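Local coordinates for cruciferin (Brassica napus, PDB 3KGL), which probably serves as a seed storage protein, a nutrient reserve of the rapeseed, at residues Q1-C7 against L38-G42; L9-A14 against D365-D369. One frame throughout, in Å; residues are numbered along the deposited sequence.

Interaction 1. Residues Q1-C7 against L38-G42; sequences QQFPNEC and LRCSG
The guanidinium group of R39 has the CB of Q2 over one face and the carbonyl O of Q1 at its edge, while F3 approaches obliquely through CE1. Q2 comes nearest through CG, 3.3 Å from R39 NH2, with its amide plane 22° from that of the guanidinium. The F3 ring in turn receives R39 CD at its own edge, with CD1 to CD at 4.3 Å, so the arginine meets this ring through its aliphatic chain and does not stack on it. R39 gets there by leaving the helix with CG anti to the backbone N (chi1 173°) and bending at chi3, which turns the group toward the N-terminal residues. Its NH2 donates a hydrogen bond to Q1 O at 3.2 Å, moderately bent at 147°. Q2 is poorly ordered, and its position is correspondingly less certain.

Deeper in, E6 points toward helix 36-41 and its backbone packs against the C40 side chain. E6 OE2 stays 6.6 Å from R39 NE; its charge instead has a long, weak ion pair with R190 of the same chain. D189 of the second subunit accepts a hydrogen bond from C7 N.

The disulfide between C7 SG and C40 SG, at 2.0 Å, is the strong link: the N-terminal tail is tied covalently to the helix end, and R39 adds one modest bond near the exposed terminus.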
# COMPACT_ATOMS: atom_id res chain seq x y z
N GLN A 1 -21.62 0.24 7.87
CA GLN A 1 -21.52 -1.14 7.37
C GLN A 1 -20.14 -1.76 7.57
O GLN A 1 -19.43 -1.42 8.53
CB GLN A 1 -21.90 -1.20 5.89
CG GLN A 1 -23.35 -0.92 5.59
CD GLN A 1 -23.70 -1.21 4.14
OE1 GLN A 1 -23.10 -2.10 3.51
NE2 GLN A 1 -24.66 -0.47 3.60
N GLN A 2 -19.75 -2.67 6.67
CA GLN A 2 -18.48 -3.41 6.78
C GLN A 2 -17.78 -3.77 5.45
O GLN A 2 -18.43 -3.88 4.40
CB GLN A 2 -18.68 -4.67 7.63
CG GLN A 2 -19.38 -4.42 8.95
CD GLN A 2 -19.33 -5.62 9.86
OE1 GLN A 2 -20.26 -5.87 10.63
NE2 GLN A 2 -18.23 -6.38 9.79
N PHE A 3 -16.46 -3.98 5.55
CA PHE A 3 -15.55 -4.22 4.40
C PHE A 3 -16.06 -5.23 3.39
O PHE A 3 -16.44 -6.35 3.75
CB PHE A 3 -14.16 -4.66 4.89
CG PHE A 3 -14.20 -5.67 6.02
CD1 PHE A 3 -14.22 -5.25 7.35
CD2 PHE A 3 -14.22 -7.04 5.76
CE1 PHE A 3 -14.26 -6.17 8.38
CE2 PHE A 3 -14.26 -7.97 6.79
CZ PHE A 3 -14.28 -7.53 8.10
N PRO A 4 -16.03 -4.86 2.10
CA PRO A 4 -15.35 -3.67 1.61
C PRO A 4 -16.31 -2.49 1.40
O PRO A 4 -16.04 -1.64 0.56
CB PRO A 4 -14.88 -4.15 0.25
CG PRO A 4 -16.12 -4.91 -0.25
CD PRO A 4 -16.76 -5.53 1.01
N ASN A 5 -17.41 -2.46 2.14
CA ASN A 5 -18.27 -1.28 2.14
C ASN A 5 -18.17 -0.55 3.47
O ASN A 5 -19.15 -0.08 4.02
CB ASN A 5 -19.71 -1.66 1.80
CG ASN A 5 -19.82 -2.27 0.42
OD1 ASN A 5 -19.33 -3.37 0.16
ND2 ASN A 5 -20.46 -1.55 -0.49
N GLU A 6 -16.93 -0.48 3.98
CA GLU A 6 -16.60 0.13 5.26
C GLU A 6 -16.91 1.62 5.28
O GLU A 6 -16.86 2.25 6.33
CB GLU A 6 -15.11 -0.12 5.59
CG GLU A 6 -14.24 -0.43 4.35
CD GLU A 6 -12.73 -0.32 4.60
OE1 GLU A 6 -12.00 -1.30 4.31
OE2 GLU A 6 -12.27 0.75 5.07
N CYS A 7 -17.23 2.17 4.11
CA CYS A 7 -17.49 3.60 3.98
C CYS A 7 -18.90 4.00 3.51
O CYS A 7 -19.15 5.17 3.18
CB CYS A 7 -16.43 4.27 3.12
SG CYS A 7 -14.87 4.38 3.98
N LEU A 38 -14.97 4.93 12.41
CA LEU A 38 -13.51 4.94 12.57
C LEU A 38 -12.82 3.95 11.64
O LEU A 38 -11.71 4.22 11.17
CB LEU A 38 -13.10 4.69 14.02
CG LEU A 38 -12.90 5.94 14.87
CD1 LEU A 38 -12.10 5.62 16.11
CD2 LEU A 38 -12.19 7.01 14.06
N ARG A 39 -13.48 2.83 11.38
CA ARG A 39 -12.94 1.79 10.49
C ARG A 39 -12.73 2.31 9.07
O ARG A 39 -11.70 2.04 8.46
CB ARG A 39 -13.86 0.56 10.52
CG ARG A 39 -13.52 -0.55 9.53
CD ARG A 39 -14.10 -1.89 10.00
NE ARG A 39 -15.56 -1.84 10.11
CZ ARG A 39 -16.28 -2.61 10.92
NH1 ARG A 39 -15.68 -3.50 11.71
NH2 ARG A 39 -17.60 -2.48 10.95
N CYS A 40 -13.69 3.06 8.56
CA CYS A 40 -13.56 3.73 7.28
C CYS A 40 -12.28 4.57 7.19
O CYS A 40 -11.48 4.39 6.28
CB CYS A 40 -14.79 4.61 7.00
SG CYS A 40 -14.71 5.71 5.53
N SER A 41 -12.11 5.50 8.12
CA SER A 41 -10.94 6.38 8.12
C SER A 41 -9.64 5.62 8.26
O SER A 41 -8.56 6.17 8.05
CB SER A 41 -11.07 7.44 9.22
OG SER A 41 -11.73 8.59 8.72
N GLY A 42 -9.73 4.35 8.62
CA GLY A 42 -8.56 3.51 8.76
C GLY A 42 -7.60 3.92 9.85
O GLY A 42 -6.39 3.75 9.70

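Interaction 2. Residues L9-A14 against D365-D369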
# COMPACT_ATOMS: atom_id res chain seq x y z
N LEU A 9 -21.49 5.01 5.08
CA LEU A 9 -21.82 5.62 6.36
C LEU A 9 -22.99 6.56 6.17
O LEU A 9 -22.98 7.39 5.25
CB LEU A 9 -20.67 6.47 6.87
CG LEU A 9 -19.63 5.86 7.79
CD1 LEU A 9 -19.39 4.41 7.45
CD2 LEU A 9 -18.38 6.68 7.66
N ASP A 10 -23.98 6.46 7.05
CA ASP A 10 -25.18 7.26 6.93
C ASP A 10 -25.33 8.20 8.10
O ASP A 10 -26.06 9.18 8.03
CB ASP A 10 -26.40 6.36 6.77
CG ASP A 10 -26.55 5.85 5.34
OD1 ASP A 10 -26.79 6.68 4.41
OD2 ASP A 10 -26.44 4.62 5.14
N GLN A 11 -24.59 7.92 9.16
CA GLN A 11 -24.61 8.75 10.34
C GLN A 11 -23.27 8.69 11.07
O GLN A 11 -22.80 7.60 11.41
CB GLN A 11 -25.72 8.28 11.26
CG GLN A 11 -26.23 9.32 12.23
CD GLN A 11 -26.83 8.69 13.47
OE1 GLN A 11 -26.88 7.46 13.59
NE2 GLN A 11 -27.29 9.52 14.40
N LEU A 12 -22.64 9.84 11.27
CA LEU A 12 -21.43 9.93 12.09
C LEU A 12 -21.78 10.58 13.42
O LEU A 12 -22.75 11.31 13.52
CB LEU A 12 -20.34 10.78 11.42
CG LEU A 12 -20.11 10.78 9.90
CD1 LEU A 12 -19.46 12.09 9.45
CD2 LEU A 12 -19.27 9.59 9.46
N ASN A 13 -20.97 10.31 14.44
CA ASN A 13 -21.21 10.85 15.77
C ASN A 13 -19.94 11.39 16.42
O ASN A 13 -18.87 10.84 16.25
CB ASN A 13 -21.81 9.78 16.68
CG ASN A 13 -23.21 9.36 16.26
OD1 ASN A 13 -23.52 8.17 16.22
ND2 ASN A 13 -24.05 10.33 15.93
N ALA A 14 -20.07 12.48 17.18
CA ALA A 14 -19.00 12.89 18.07
C ALA A 14 -18.65 11.73 19.01
O ALA A 14 -19.50 11.27 19.77
CB ALA A 14 -19.43 14.09 18.86
N ASP A 365 -26.45 13.24 1.45
CA ASP A 365 -27.14 13.24 2.73
C ASP A 365 -26.30 13.91 3.78
O ASP A 365 -25.07 14.01 3.65
CB ASP A 365 -27.45 11.81 3.18
CG ASP A 365 -28.44 11.14 2.28
OD1 ASP A 365 -29.25 11.87 1.68
OD2 ASP A 365 -28.39 9.89 2.16
N ARG A 366 -26.95 14.38 4.84
CA ARG A 366 -26.26 14.99 5.96
C ARG A 366 -26.00 13.90 6.99
O ARG A 366 -26.93 13.36 7.56
CB ARG A 366 -27.10 16.11 6.57
CG ARG A 366 -26.28 17.23 7.14
CD ARG A 366 -27.12 18.25 7.83
NE ARG A 366 -28.03 18.91 6.92
CZ ARG A 366 -29.26 19.29 7.25
NH1 ARG A 366 -29.72 19.03 8.47
NH2 ARG A 366 -30.04 19.92 6.36
N VAL A 367 -24.73 13.57 7.22
CA VAL A 367 -24.40 12.44 8.09
C VAL A 367 -24.02 12.88 9.49
O VAL A 367 -23.82 12.05 10.37
CB VAL A 367 -23.26 11.58 7.51
CG1 VAL A 367 -23.72 10.86 6.25
CG2 VAL A 367 -22.01 12.44 7.25
N PHE A 368 -23.90 14.19 9.68
CA PHE A 368 -23.75 14.76 11.01
C PHE A 368 -24.18 16.21 10.99
O PHE A 368 -23.92 16.93 10.04
CB PHE A 368 -22.31 14.63 11.51
CG PHE A 368 -22.08 15.22 12.87
CD1 PHE A 368 -22.15 14.43 14.00
CD2 PHE A 368 -21.78 16.57 13.01
CE1 PHE A 368 -21.92 14.98 15.26
CE2 PHE A 368 -21.55 17.12 14.25
CZ PHE A 368 -21.62 16.32 15.38
N ASP A 369 -24.87 16.64 12.04
CA ASP A 369 -25.40 17.99 12.11
C ASP A 369 -25.70 18.31 13.58
O ASP A 369 -26.80 18.06 14.08
CB ASP A 369 -26.64 18.11 11.22
CG ASP A 369 -27.52 19.32 11.55
OD1 ASP A 369 -26.98 20.42 11.83
OD2 ASP A 369 -28.76 19.16 11.52
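L12 and V367 form the apolar centre, with L12 CD1 against V367 CG2 at 3.4 Å and both side chains also resting on V359 of strand 354-360. V367 divides its two methyls. With chi1 at -68°, CG1 lies anti to the carbonyl carbon and covers the backbone of D10, 3.4 Å from D10 O, whereas CG2 is the branch that meets the leucine. Next to this pair, F368 turns its ring edge to the backbone: L12 O sits in the ring plane, 3.2 Å from F368 CD1. A14 CB flanks the same ring at 4.5 Å from F368 CE1.

Beside this pair, the one hydrogen bond across the contact runs from L12 N to V367 O. It is 2.7 Å long and nearly straight at 171°, and the Q11 CA approaches the same oxygen in a CA-H...O contact. Farther out, D10 OD1 and D365 OD2 stand 4.2 Å apart as like charges. That proximity is probably eased on the D365 side, where OD2 is hydrogen-bonded to N363 and OD1 forms a salt bridge with K217 of the second subunit.

The two segments run in similar directions, 23° apart end to end; with a single backbone bond between them, 9-14 accompanies 365-369 as an irregular, mostly extended segment and not as a paired strand. V367 and F368 are set against the single V359 of strand 354-360, a classic beta bulge in its pairing with strand 366-369, and residues 9-14 pack against this bulged strand of the C-terminal cupin domain.

Interactions 1 and 2 follow one another along the N-terminal tail, which passes from residues 1-7 to 9-14 ahead of strand 19-23. Their centres are 14 Å apart, and they meet where L9 CD2 packs on C40 CB at 4.2 Å. The means differ: residues 38-42 hold the tail covalently, whereas residues 365-369 take it up by apolar packing and a backbone bond. Since 38-42 belongs to the N-terminal cupin and 365-369 to the C-terminal one, the tail touches both cupin domains in succession. Both contacts also reach the second subunit, and residues 1-7 touch the third as well, F3 packing on P4 of that subunit, which places this part of the tail at subunit interfaces.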